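Local atomic coordinates of glutathione S-transferase (Sulfitobacter, PDB entry 4GF0), a protein that probably conjugates glutathione to electrophilic substrates as a glutathione S-transferase homologue, and holds bound glutathione in its pocket. Residues N49-V54 / L65-A70; M99-S104 / A141-S146; A111-G116 / D174-D179; R118-K121 / S125-D128. All blocks are in the same frame, centred on the assembly; numbering follows the deposited sequence.

Contact 1. Residues N49-V54 / L65-A70. With GSH (glutathione), chain D.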
# COMPACT_ATOMS: atom_id res chain seq x y z
N ASN A 49 2.13 -17.51 1.34
CA ASN A 49 1.88 -16.29 0.60
C ASN A 49 2.25 -16.47 -0.86
O ASN A 49 3.44 -16.45 -1.21
CB ASN A 49 2.67 -15.11 1.18
CG ASN A 49 2.42 -13.82 0.42
OD1 ASN A 49 1.50 -13.75 -0.41
ND2 ASN A 49 3.22 -12.79 0.69
N PRO A 50 1.24 -16.66 -1.73
CA PRO A 50 1.48 -16.88 -3.16
C PRO A 50 2.26 -15.74 -3.83
O PRO A 50 2.84 -15.96 -4.89
CB PRO A 50 0.07 -16.96 -3.74
CG PRO A 50 -0.79 -17.40 -2.61
CD PRO A 50 -0.19 -16.77 -1.38
N LYS A 51 2.27 -14.56 -3.22
CA LYS A 51 3.03 -13.44 -3.78
C LYS A 51 4.53 -13.56 -3.51
O LYS A 51 5.33 -12.86 -4.12
CB LYS A 51 2.49 -12.10 -3.25
CG LYS A 51 1.10 -11.78 -3.78
CD LYS A 51 0.53 -10.52 -3.15
CE LYS A 51 0.03 -10.78 -1.74
NZ LYS A 51 -0.66 -9.56 -1.21
N GLY A 52 4.90 -14.45 -2.59
CA GLY A 52 6.31 -14.74 -2.34
C GLY A 52 7.03 -13.59 -1.66
O GLY A 52 8.21 -13.35 -1.94
N ARG A 53 6.32 -12.87 -0.80
CA ARG A 53 6.91 -11.72 -0.10
C ARG A 53 6.73 -11.86 1.39
O ARG A 53 5.84 -12.59 1.85
CB ARG A 53 6.24 -10.40 -0.53
CG ARG A 53 6.07 -10.21 -2.01
CD ARG A 53 7.38 -9.97 -2.75
NE ARG A 53 7.10 -9.72 -4.16
CZ ARG A 53 6.66 -8.56 -4.63
NH1 ARG A 53 6.48 -7.53 -3.79
NH2 ARG A 53 6.40 -8.41 -5.92
N VAL A 54 7.56 -11.15 2.15
CA VAL A 54 7.29 -10.95 3.57
C VAL A 54 6.90 -9.47 3.74
O VAL A 54 7.37 -8.62 2.98
CB VAL A 54 8.51 -11.32 4.46
CG1 VAL A 54 8.81 -12.81 4.36
CG2 VAL A 54 9.74 -10.51 4.04
N LEU A 65 -2.80 -13.26 6.48
CA LEU A 65 -2.93 -11.90 5.95
C LEU A 65 -1.60 -11.45 5.35
O LEU A 65 -0.53 -11.83 5.81
CB LEU A 65 -3.31 -10.93 7.07
CG LEU A 65 -4.62 -11.23 7.81
CD1 LEU A 65 -4.76 -10.27 9.00
CD2 LEU A 65 -5.80 -11.09 6.86
N THR A 66 -1.69 -10.63 4.30
CA THR A 66 -0.50 -10.04 3.68
C THR A 66 -0.67 -8.54 3.51
O THR A 66 -1.79 -8.03 3.64
CB THR A 66 -0.21 -10.63 2.30
OG1 THR A 66 -1.32 -10.36 1.42
CG2 THR A 66 -0.00 -12.15 2.39
N GLU A 67 0.44 -7.90 3.15
CA GLU A 67 0.59 -6.45 2.90
C GLU A 67 0.82 -5.66 4.18
O GLU A 67 -0.06 -5.54 5.02
CB GLU A 67 -0.57 -5.83 2.09
CG GLU A 67 -0.77 -6.46 0.71
CD GLU A 67 0.36 -6.17 -0.26
OE1 GLU A 67 1.07 -5.15 -0.09
OE2 GLU A 67 0.53 -6.95 -1.22
N THR A 68 2.03 -5.13 4.30
CA THR A 68 2.45 -4.45 5.52
C THR A 68 1.39 -3.49 6.07
O THR A 68 1.04 -3.56 7.26
CB THR A 68 3.76 -3.70 5.27
OG1 THR A 68 4.76 -4.65 4.88
CG2 THR A 68 4.23 -2.97 6.53
N GLY A 69 0.85 -2.61 5.23
CA GLY A 69 -0.08 -1.61 5.73
C GLY A 69 -1.35 -2.22 6.30
O GLY A 69 -1.91 -1.73 7.28
N ALA A 70 -1.81 -3.30 5.67
CA ALA A 70 -3.00 -4.00 6.14
C ALA A 70 -2.72 -4.68 7.48
O ALA A 70 -3.56 -4.66 8.39
CB ALA A 70 -3.46 -5.04 5.10
N1 GSH D . 3.65 -4.48 -0.90
CA1 GSH D . 4.29 -5.44 -0.04
C1 GSH D . 4.10 -5.05 1.39
O11 GSH D . 3.96 -5.93 2.28
O12 GSH D . 4.10 -3.83 1.72
CB1 GSH D . 5.78 -5.47 -0.32
CG1 GSH D . 6.32 -6.79 0.25
CD1 GSH D . 7.76 -6.99 -0.24
OE1 GSH D . 8.07 -6.76 -1.41
N2 GSH D . 8.76 -7.46 0.71
CA2 GSH D . 10.12 -7.67 0.26
C2 GSH D . 10.23 -9.09 -0.21
O2 GSH D . 9.53 -9.97 0.29
CB2 GSH D . 11.09 -7.43 1.38
SG2 GSH D . 11.09 -5.71 1.83
N3 GSH D . 11.15 -9.46 -1.27
CA3 GSH D . 11.22 -10.86 -1.68
C3 GSH D . 11.37 -10.99 -3.17
O31 GSH D . 11.09 -10.02 -3.93
O32 GSH D . 11.76 -12.09 -3.68

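Contact 2. Residues M99-S104 / A141-S146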
# COMPACT_ATOMS: atom_id res chain seq x y z
N MET A 99 1.47 5.98 5.12
CA MET A 99 1.62 4.54 4.90
C MET A 99 1.47 4.17 3.42
O MET A 99 2.27 3.41 2.88
CB MET A 99 0.65 3.74 5.78
CG MET A 99 0.90 3.95 7.27
SD MET A 99 -0.52 3.50 8.29
CE MET A 99 -0.57 1.74 8.03
N TYR A 100 0.46 4.71 2.76
CA TYR A 100 0.29 4.41 1.34
C TYR A 100 1.40 5.01 0.49
O TYR A 100 1.78 4.42 -0.51
CB TYR A 100 -1.08 4.85 0.82
CG TYR A 100 -2.17 3.83 1.10
CD1 TYR A 100 -2.42 2.80 0.20
CD2 TYR A 100 -2.94 3.90 2.25
CE1 TYR A 100 -3.41 1.86 0.44
CE2 TYR A 100 -3.93 2.96 2.51
CZ TYR A 100 -4.16 1.95 1.59
OH TYR A 100 -5.15 1.04 1.83
N TYR A 101 1.91 6.17 0.89
CA TYR A 101 3.06 6.75 0.19
C TYR A 101 4.26 5.80 0.26
O TYR A 101 4.96 5.58 -0.73
CB TYR A 101 3.46 8.12 0.78
CG TYR A 101 4.68 8.68 0.11
CD1 TYR A 101 4.59 9.32 -1.12
CD2 TYR A 101 5.94 8.56 0.70
CE1 TYR A 101 5.71 9.83 -1.74
CE2 TYR A 101 7.07 9.08 0.08
CZ TYR A 101 6.94 9.71 -1.14
OH TYR A 101 8.05 10.23 -1.77
N LEU A 102 4.50 5.26 1.45
CA LEU A 102 5.59 4.32 1.61
C LEU A 102 5.35 3.06 0.77
O LEU A 102 6.26 2.59 0.08
CB LEU A 102 5.78 3.96 3.10
CG LEU A 102 6.24 5.16 3.95
CD1 LEU A 102 6.26 4.77 5.43
CD2 LEU A 102 7.60 5.70 3.52
N ALA A 103 4.12 2.55 0.79
CA ALA A 103 3.78 1.34 0.04
C ALA A 103 3.86 1.49 -1.47
O ALA A 103 4.27 0.56 -2.17
CB ALA A 103 2.38 0.85 0.43
N SER A 104 3.48 2.66 -1.98
CA SER A 104 3.31 2.86 -3.43
C SER A 104 4.48 3.57 -4.08
O SER A 104 4.67 3.48 -5.31
CB SER A 104 2.03 3.67 -3.69
OG SER A 104 2.14 4.98 -3.15
N ALA A 141 12.99 10.91 0.34
CA ALA A 141 13.38 11.44 1.64
C ALA A 141 13.05 12.94 1.74
O ALA A 141 12.61 13.42 2.80
CB ALA A 141 14.84 11.18 1.93
N ASP A 142 13.25 13.66 0.64
CA ASP A 142 12.89 15.08 0.56
C ASP A 142 11.42 15.29 0.90
O ASP A 142 11.06 16.17 1.69
CB ASP A 142 13.15 15.62 -0.85
CG ASP A 142 14.61 15.85 -1.14
OD1 ASP A 142 15.44 15.76 -0.22
OD2 ASP A 142 14.92 16.15 -2.32
N PHE A 143 10.57 14.48 0.29
CA PHE A 143 9.13 14.54 0.54
C PHE A 143 8.75 14.14 1.96
O PHE A 143 7.86 14.75 2.56
CB PHE A 143 8.38 13.67 -0.46
CG PHE A 143 6.89 13.79 -0.34
CD1 PHE A 143 6.22 14.85 -0.92
CD2 PHE A 143 6.16 12.85 0.36
CE1 PHE A 143 4.85 14.98 -0.82
CE2 PHE A 143 4.78 12.97 0.47
CZ PHE A 143 4.13 14.03 -0.12
N VAL A 144 9.39 13.10 2.49
CA VAL A 144 9.17 12.72 3.88
C VAL A 144 9.46 13.90 4.79
O VAL A 144 8.66 14.24 5.66
CB VAL A 144 10.06 11.52 4.28
CG1 VAL A 144 10.08 11.36 5.80
CG2 VAL A 144 9.57 10.25 3.62
N GLU A 145 10.62 14.52 4.58
CA GLU A 145 11.09 15.61 5.42
C GLU A 145 10.16 16.82 5.35
O GLU A 145 9.90 17.47 6.35
CB GLU A 145 12.53 15.98 5.02
CG GLU A 145 13.16 17.12 5.81
CD GLU A 145 13.63 16.69 7.19
OE1 GLU A 145 13.63 15.47 7.49
OE2 GLU A 145 14.00 17.58 7.99
N SER A 146 9.64 17.11 4.16
CA SER A 146 8.87 18.33 3.96
C SER A 146 7.37 18.14 4.15
O SER A 146 6.67 19.09 4.49
CB SER A 146 9.14 18.89 2.56
OG SER A 146 8.56 18.04 1.59

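Contact 3. Residues A111-G116 / D174-D179. With GSH (glutathione), chain D.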
# COMPACT_ATOMS: atom_id res chain seq x y z
N ALA A 111 12.78 -0.87 -4.21
CA ALA A 111 12.65 -2.20 -4.80
C ALA A 111 13.32 -2.29 -6.16
O ALA A 111 13.68 -3.38 -6.61
CB ALA A 111 11.18 -2.60 -4.91
N HIS A 112 13.51 -1.15 -6.80
CA HIS A 112 14.16 -1.13 -8.11
C HIS A 112 15.66 -1.39 -8.02
O HIS A 112 16.33 -1.56 -9.05
CB HIS A 112 13.87 0.17 -8.85
CG HIS A 112 12.50 0.22 -9.45
ND1 HIS A 112 11.35 0.39 -8.70
CD2 HIS A 112 12.08 0.09 -10.73
CE1 HIS A 112 10.30 0.38 -9.49
NE2 HIS A 112 10.72 0.20 -10.74
N LYS A 113 16.21 -1.41 -6.81
CA LYS A 113 17.63 -1.69 -6.65
C LYS A 113 17.96 -3.15 -6.93
O LYS A 113 18.90 -3.44 -7.68
CB LYS A 113 18.11 -1.30 -5.24
CG LYS A 113 19.63 -1.44 -5.08
CD LYS A 113 20.13 -0.75 -3.81
CE LYS A 113 19.88 -1.58 -2.57
NZ LYS A 113 20.52 -0.95 -1.37
N MET A 114 17.20 -4.05 -6.31
CA MET A 114 17.48 -5.49 -6.39
C MET A 114 16.41 -6.31 -7.10
O MET A 114 16.66 -7.46 -7.47
CB MET A 114 17.67 -6.06 -4.98
CG MET A 114 18.87 -5.52 -4.22
SD MET A 114 20.42 -5.84 -5.08
CE MET A 114 21.58 -5.80 -3.71
N ARG A 115 15.21 -5.76 -7.26
CA ARG A 115 14.10 -6.51 -7.85
C ARG A 115 13.66 -5.91 -9.18
O ARG A 115 12.47 -5.94 -9.51
CB ARG A 115 12.90 -6.57 -6.89
CG ARG A 115 13.26 -6.92 -5.46
CD ARG A 115 13.84 -8.31 -5.35
NE ARG A 115 14.17 -8.62 -3.96
CZ ARG A 115 14.85 -9.70 -3.57
NH1 ARG A 115 15.28 -10.57 -4.47
NH2 ARG A 115 15.10 -9.90 -2.28
N GLY A 116 14.61 -5.38 -9.93
CA GLY A 116 14.33 -4.83 -11.25
C GLY A 116 13.64 -5.83 -12.17
O GLY A 116 12.88 -5.44 -13.05
N ASP A 174 20.72 4.93 4.06
CA ASP A 174 22.19 4.93 4.02
C ASP A 174 22.68 3.88 3.02
O ASP A 174 23.55 4.17 2.18
CB ASP A 174 22.78 4.66 5.40
CG ASP A 174 22.80 5.90 6.28
OD1 ASP A 174 22.55 7.01 5.77
OD2 ASP A 174 23.09 5.76 7.49
N GLY A 175 22.11 2.69 3.11
CA GLY A 175 22.45 1.59 2.22
C GLY A 175 22.10 1.86 0.77
O GLY A 175 22.71 1.29 -0.14
N ASP A 176 21.12 2.74 0.55
CA ASP A 176 20.72 3.09 -0.81
C ASP A 176 21.49 4.30 -1.33
O ASP A 176 21.23 4.77 -2.44
CB ASP A 176 19.20 3.34 -0.90
CG ASP A 176 18.39 2.06 -0.84
OD1 ASP A 176 18.99 0.96 -0.86
OD2 ASP A 176 17.14 2.13 -0.78
N GLY A 177 22.42 4.82 -0.54
CA GLY A 177 23.25 5.93 -0.96
C GLY A 177 22.72 7.31 -0.62
O GLY A 177 23.10 8.30 -1.26
N VAL A 178 21.86 7.39 0.39
CA VAL A 178 21.30 8.66 0.86
C VAL A 178 21.70 8.90 2.32
O VAL A 178 21.52 8.03 3.16
CB VAL A 178 19.76 8.66 0.78
CG1 VAL A 178 19.19 10.01 1.23
CG2 VAL A 178 19.29 8.33 -0.63
N ASP A 179 22.26 10.08 2.61
CA ASP A 179 22.64 10.40 3.99
C ASP A 179 21.41 10.82 4.78
O ASP A 179 20.84 11.88 4.51
CB ASP A 179 23.65 11.56 4.01
CG ASP A 179 25.07 11.12 3.71
OD1 ASP A 179 25.48 10.04 4.19
OD2 ASP A 179 25.78 11.86 2.99
N1 GSH D . 3.65 -4.48 -0.90
CA1 GSH D . 4.29 -5.44 -0.04
C1 GSH D . 4.10 -5.05 1.39
O11 GSH D . 3.96 -5.93 2.28
O12 GSH D . 4.10 -3.83 1.72
CB1 GSH D . 5.78 -5.47 -0.32
CG1 GSH D . 6.32 -6.79 0.25
CD1 GSH D . 7.76 -6.99 -0.24
OE1 GSH D . 8.07 -6.76 -1.41
N2 GSH D . 8.76 -7.46 0.71
CA2 GSH D . 10.12 -7.67 0.26
C2 GSH D . 10.23 -9.09 -0.21
O2 GSH D . 9.53 -9.97 0.29
CB2 GSH D . 11.09 -7.43 1.38
SG2 GSH D . 11.09 -5.71 1.83
N3 GSH D . 11.15 -9.46 -1.27
CA3 GSH D . 11.22 -10.86 -1.68
C3 GSH D . 11.37 -10.99 -3.17
O31 GSH D . 11.09 -10.02 -3.93
O32 GSH D . 11.76 -12.09 -3.68

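Contact 4. Residues R118-K121 / S125-D128. With GSH (glutathione), chain D.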
# COMPACT_ATOMS: atom_id res chain seq x y z
N ARG A 118 11.20 -7.59 -11.67
CA ARG A 118 9.75 -7.49 -11.58
C ARG A 118 9.14 -6.76 -12.79
O ARG A 118 7.99 -7.02 -13.15
CB ARG A 118 9.33 -6.75 -10.31
CG ARG A 118 9.59 -7.54 -9.05
CD ARG A 118 9.11 -6.76 -7.85
NE ARG A 118 9.52 -7.39 -6.59
CZ ARG A 118 9.45 -6.78 -5.41
NH1 ARG A 118 8.99 -5.54 -5.33
NH2 ARG A 118 9.85 -7.43 -4.32
N TRP A 119 9.90 -5.86 -13.40
CA TRP A 119 9.32 -4.97 -14.40
C TRP A 119 10.09 -4.93 -15.72
O TRP A 119 9.64 -4.31 -16.68
CB TRP A 119 9.22 -3.54 -13.84
CG TRP A 119 8.49 -3.46 -12.55
CD1 TRP A 119 7.14 -3.54 -12.37
CD2 TRP A 119 9.06 -3.28 -11.25
NE1 TRP A 119 6.84 -3.43 -11.02
CE2 TRP A 119 8.00 -3.26 -10.32
CE3 TRP A 119 10.37 -3.14 -10.78
CZ2 TRP A 119 8.20 -3.11 -8.94
CZ3 TRP A 119 10.57 -2.98 -9.42
CH2 TRP A 119 9.49 -2.97 -8.51
N ALA A 120 11.24 -5.59 -15.76
CA ALA A 120 12.11 -5.59 -16.93
C ALA A 120 12.84 -6.92 -17.05
O ALA A 120 12.88 -7.69 -16.10
CB ALA A 120 13.12 -4.44 -16.86
N LYS A 121 13.43 -7.17 -18.22
CA LYS A 121 14.11 -8.43 -18.47
C LYS A 121 15.60 -8.28 -18.76
O LYS A 121 16.38 -9.20 -18.52
CB LYS A 121 13.43 -9.18 -19.63
CG LYS A 121 12.32 -10.11 -19.17
CD LYS A 121 11.44 -10.53 -20.34
CE LYS A 121 10.25 -11.37 -19.86
NZ LYS A 121 10.63 -12.76 -19.51
N SER A 125 18.84 -2.81 -18.43
CA SER A 125 17.73 -2.15 -17.75
C SER A 125 17.89 -2.23 -16.24
O SER A 125 17.59 -1.28 -15.52
CB SER A 125 16.39 -2.78 -18.15
OG SER A 125 16.16 -2.64 -19.54
N PHE A 126 18.37 -3.37 -15.75
CA PHE A 126 18.58 -3.53 -14.31
C PHE A 126 19.64 -2.55 -13.82
O PHE A 126 19.49 -1.97 -12.74
CB PHE A 126 19.00 -4.96 -13.96
CG PHE A 126 18.01 -6.01 -14.38
CD1 PHE A 126 16.66 -5.72 -14.44
CD2 PHE A 126 18.44 -7.29 -14.70
CE1 PHE A 126 15.74 -6.70 -14.82
CE2 PHE A 126 17.53 -8.27 -15.08
CZ PHE A 126 16.19 -7.97 -15.14
N GLU A 127 20.70 -2.37 -14.61
CA GLU A 127 21.80 -1.50 -14.23
C GLU A 127 21.35 -0.06 -14.20
O GLU A 127 21.73 0.71 -13.31
CB GLU A 127 23.00 -1.68 -15.18
CG GLU A 127 23.62 -3.06 -15.11
CD GLU A 127 24.66 -3.29 -16.19
OE1 GLU A 127 24.87 -2.39 -17.04
OE2 GLU A 127 25.26 -4.39 -16.20
N ASP A 128 20.55 0.31 -15.20
CA ASP A 128 19.97 1.64 -15.31
C ASP A 128 19.12 1.92 -14.06
O ASP A 128 19.31 2.92 -13.38
CB ASP A 128 19.10 1.72 -16.57
CG ASP A 128 18.51 3.09 -16.82
OD1 ASP A 128 18.83 4.04 -16.06
OD2 ASP A 128 17.73 3.23 -17.79
N1 GSH D . 3.65 -4.48 -0.90
CA1 GSH D . 4.29 -5.44 -0.04
C1 GSH D . 4.10 -5.05 1.39
O11 GSH D . 3.96 -5.93 2.28
O12 GSH D . 4.10 -3.83 1.72
CB1 GSH D . 5.78 -5.47 -0.32
CG1 GSH D . 6.32 -6.79 0.25
CD1 GSH D . 7.76 -6.99 -0.24
OE1 GSH D . 8.07 -6.76 -1.41
N2 GSH D . 8.76 -7.46 0.71
CA2 GSH D . 10.12 -7.67 0.26
C2 GSH D . 10.23 -9.09 -0.21
O2 GSH D . 9.53 -9.97 0.29
CB2 GSH D . 11.09 -7.43 1.38
SG2 GSH D . 11.09 -5.71 1.83
N3 GSH D . 11.15 -9.46 -1.27
CA3 GSH D . 11.22 -10.86 -1.68
C3 GSH D . 11.37 -10.99 -3.17
O31 GSH D . 11.09 -10.02 -3.93
O32 GSH D . 11.76 -12.09 -3.68

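Contact 1. Residues N49-V54 / L65-A70
The carboxamide of N49 is sandwiched. The T66 methyl CG2 lies over one face, 3.5 Å from N49 CG and nearly as close to OD1 and ND2, while the backbone N of K51 donates to OD1 from above the other, 65° out of the carbonyl plane. At its edge, slightly tilted from the amide plane, ND2 donates to R53 O at 2.9 Å. These bonds fix the amide's rotation and brace an Asx turn within the type I turn N49-G52.

From that turn K51 reaches across to 65-70. A bend at its third torsion (chi3 -77°) carries NZ to T66 OG1 at 2.8 Å, tip to tip, and to E67 OE2 at 2.9 Å in a salt bridge that takes the anti lone pair of the carboxylate.

The two segments supply much of the N-terminal, thioredoxin-like side of the glutathione site. E67, whose OE2 is engaged by K51, offers OE1 to the ligand amine N1 at 2.8 Å, and both N and OG1 of T68 grip the carboxylate oxygen O11. That oxygen sits at the start of helix 68-78, whose dipole would probably favour its charge. V54 pairs through V54 N to ligand O2 and N2 to V54 O, the backbone pairing made in this family by the residue before the conserved proline, here P55. Ligand OE1 lies at the edge of the R53 guanidinium, 3.0 Å from NH1.

Contact 2. Residues M99-S104 / A141-S146
On the helix that carries Y101 toward F143, the carbonyl oxygen of Y100 is gripped twice. S104 OG donates to Y100 O at 2.7 Å, and S104 N makes the ordinary helical bond to the same oxygen; the two donors arrive from opposite faces of the carbonyl plane. The serine hydroxyl is thereby folded back onto its own helix, 89-111, which with helix 123-148 belongs to the all-helical C-terminal domain of the transferase fold.

Between these two helices the contact is carried by rings, with no hydrogen bond across it. Y101 swings its ring out from the helix axis, CG anti to the backbone N (chi1 177°), and F143 does the same from the other side, so the two meet midway between backbones whose nearest CA atoms, Y101 and V144, stand 9.3 Å apart. The rings meet obliquely, planes inclined at 33° and centroids 4.7 Å apart. F143 CD2 sits over one face of the tyrosine, displaced toward the rim. V144 CG2 adds a looser touch, 4.5 Å from Y101 CE2, and C140 and I148 of helix 123-148 also pack on Y101.

An alanine in place of Y101 is likely to open a gap between the helices and leave one side of the F143 ring without the tyrosine face that covers it. Away from this seam, Y100 stacks on Y100 of the second subunit, placing helix 89-111 at the dimer interface as well. At the phenolic end of the tyrosine, Y101 OH lies 3.7 Å from F143 CB.

Contact 3. Residues A111-G116 / D174-D179
Two connecting loops of the C-terminal domain are tied together by K113 and D176: one follows helix 89-111, the other links helices 162-170 and 184-194. K113 leaves the backbone with CG anti to N (chi1 -174°) and turns at its third torsion, passing obliquely across the aspartate to put NZ on OD1. The modelled NZ to OD1 separation of D176 is 2.5 Å, a salt bridge whose very short length is doubtful in detail. OD2 of the same carboxylate is bonded to H110 ND1, so D176 is held at both oxygens, and V133 and M137 of helix 123-148 pack against it.

D176 is the third residue of a type I turn, D174-G177, closed by G177 N to D174 O at 3.0 Å. G177 follows with a positive phi (91°), where a side chain would jam against the preceding carbonyl.

The first loop also lines the glutathione site. R115 lays a face of its guanidinium against the glycyl carboxylate of the ligand, with C3 3.7 Å above its centre, and NE is 3.4 Å from O31. A leucine in this position would probably take away the flat cationic group that lies against the glycyl carboxylate, leaving that charge with less compensation.

Contact 4. Residues R118-K121 / S125-D128
F126 turns the edge of its ring, not a face, to the backbone of 118-121. A120 O lies in the ring plane, 3.3 Å from F126 CE1, so the carbonyl looks at the slightly positive C-H rim, while K121 O approaches CZ obliquely at 3.6 Å. F126 leaves its helix alongside the loop, and CG anti to the carbonyl carbon (chi1 -59°) sets the ring beside A120. The A120 methyl fills the angle between ring and helix: its CB is 4.0 Å from F126 CE1 and 3.9 Å from S125 CB. No hydrogen bond crosses between the segments.

The hydroxyl of S125 is hydrogen-bonded across the subunit interface to D128 of the second subunit. K121 N is bonded to the other oxygen of that same carboxylate, so one aspartate of the neighbour bridges loop and helix, and the reverse pairing occurs about the dimer axis.

On the loop itself, W119 supports R118: R118 CB sits 3.6 Å above the indole, over its centre. From there the arginine runs out extended from CG to NE, its guanidinium edge facing the ligand. R118 NH2 donates to O31 of glutathione at 2.9 Å with an N-H...O angle of 161°, and more weakly to OE1. Thus the turn into helix 123-148 joins a dimer seam to the arginine-lined part of the pocket that receives the glycyl carboxylate, in the cleft between the two domains where glutathione transferases bind glutathione.

Contacts 1, 3 and 4 converge on one glutathione molecule: contact 1 takes its γ-glutamyl and cysteinyl parts, contacts 3 and 4 its glycyl carboxylate. Contacts 1 and 4, with centres about 23 Å apart, nevertheless meet where R53 NH2 lies 3.4 Å from R118 NE, two cationic groups gathered round the anionic ligand. Contacts 3 and 4 are closer, with centres about 14 Å apart, and join where H112 NE2 sits 3.4 Å from W119 CE3. Contact 2 lies between helices 89-111 and 123-148, shares the latter with contact 4, and touches contact 1 through M99 CE, 3.8 Å from G69 O. All four reach the second subunit, contact 3 through H112 alone.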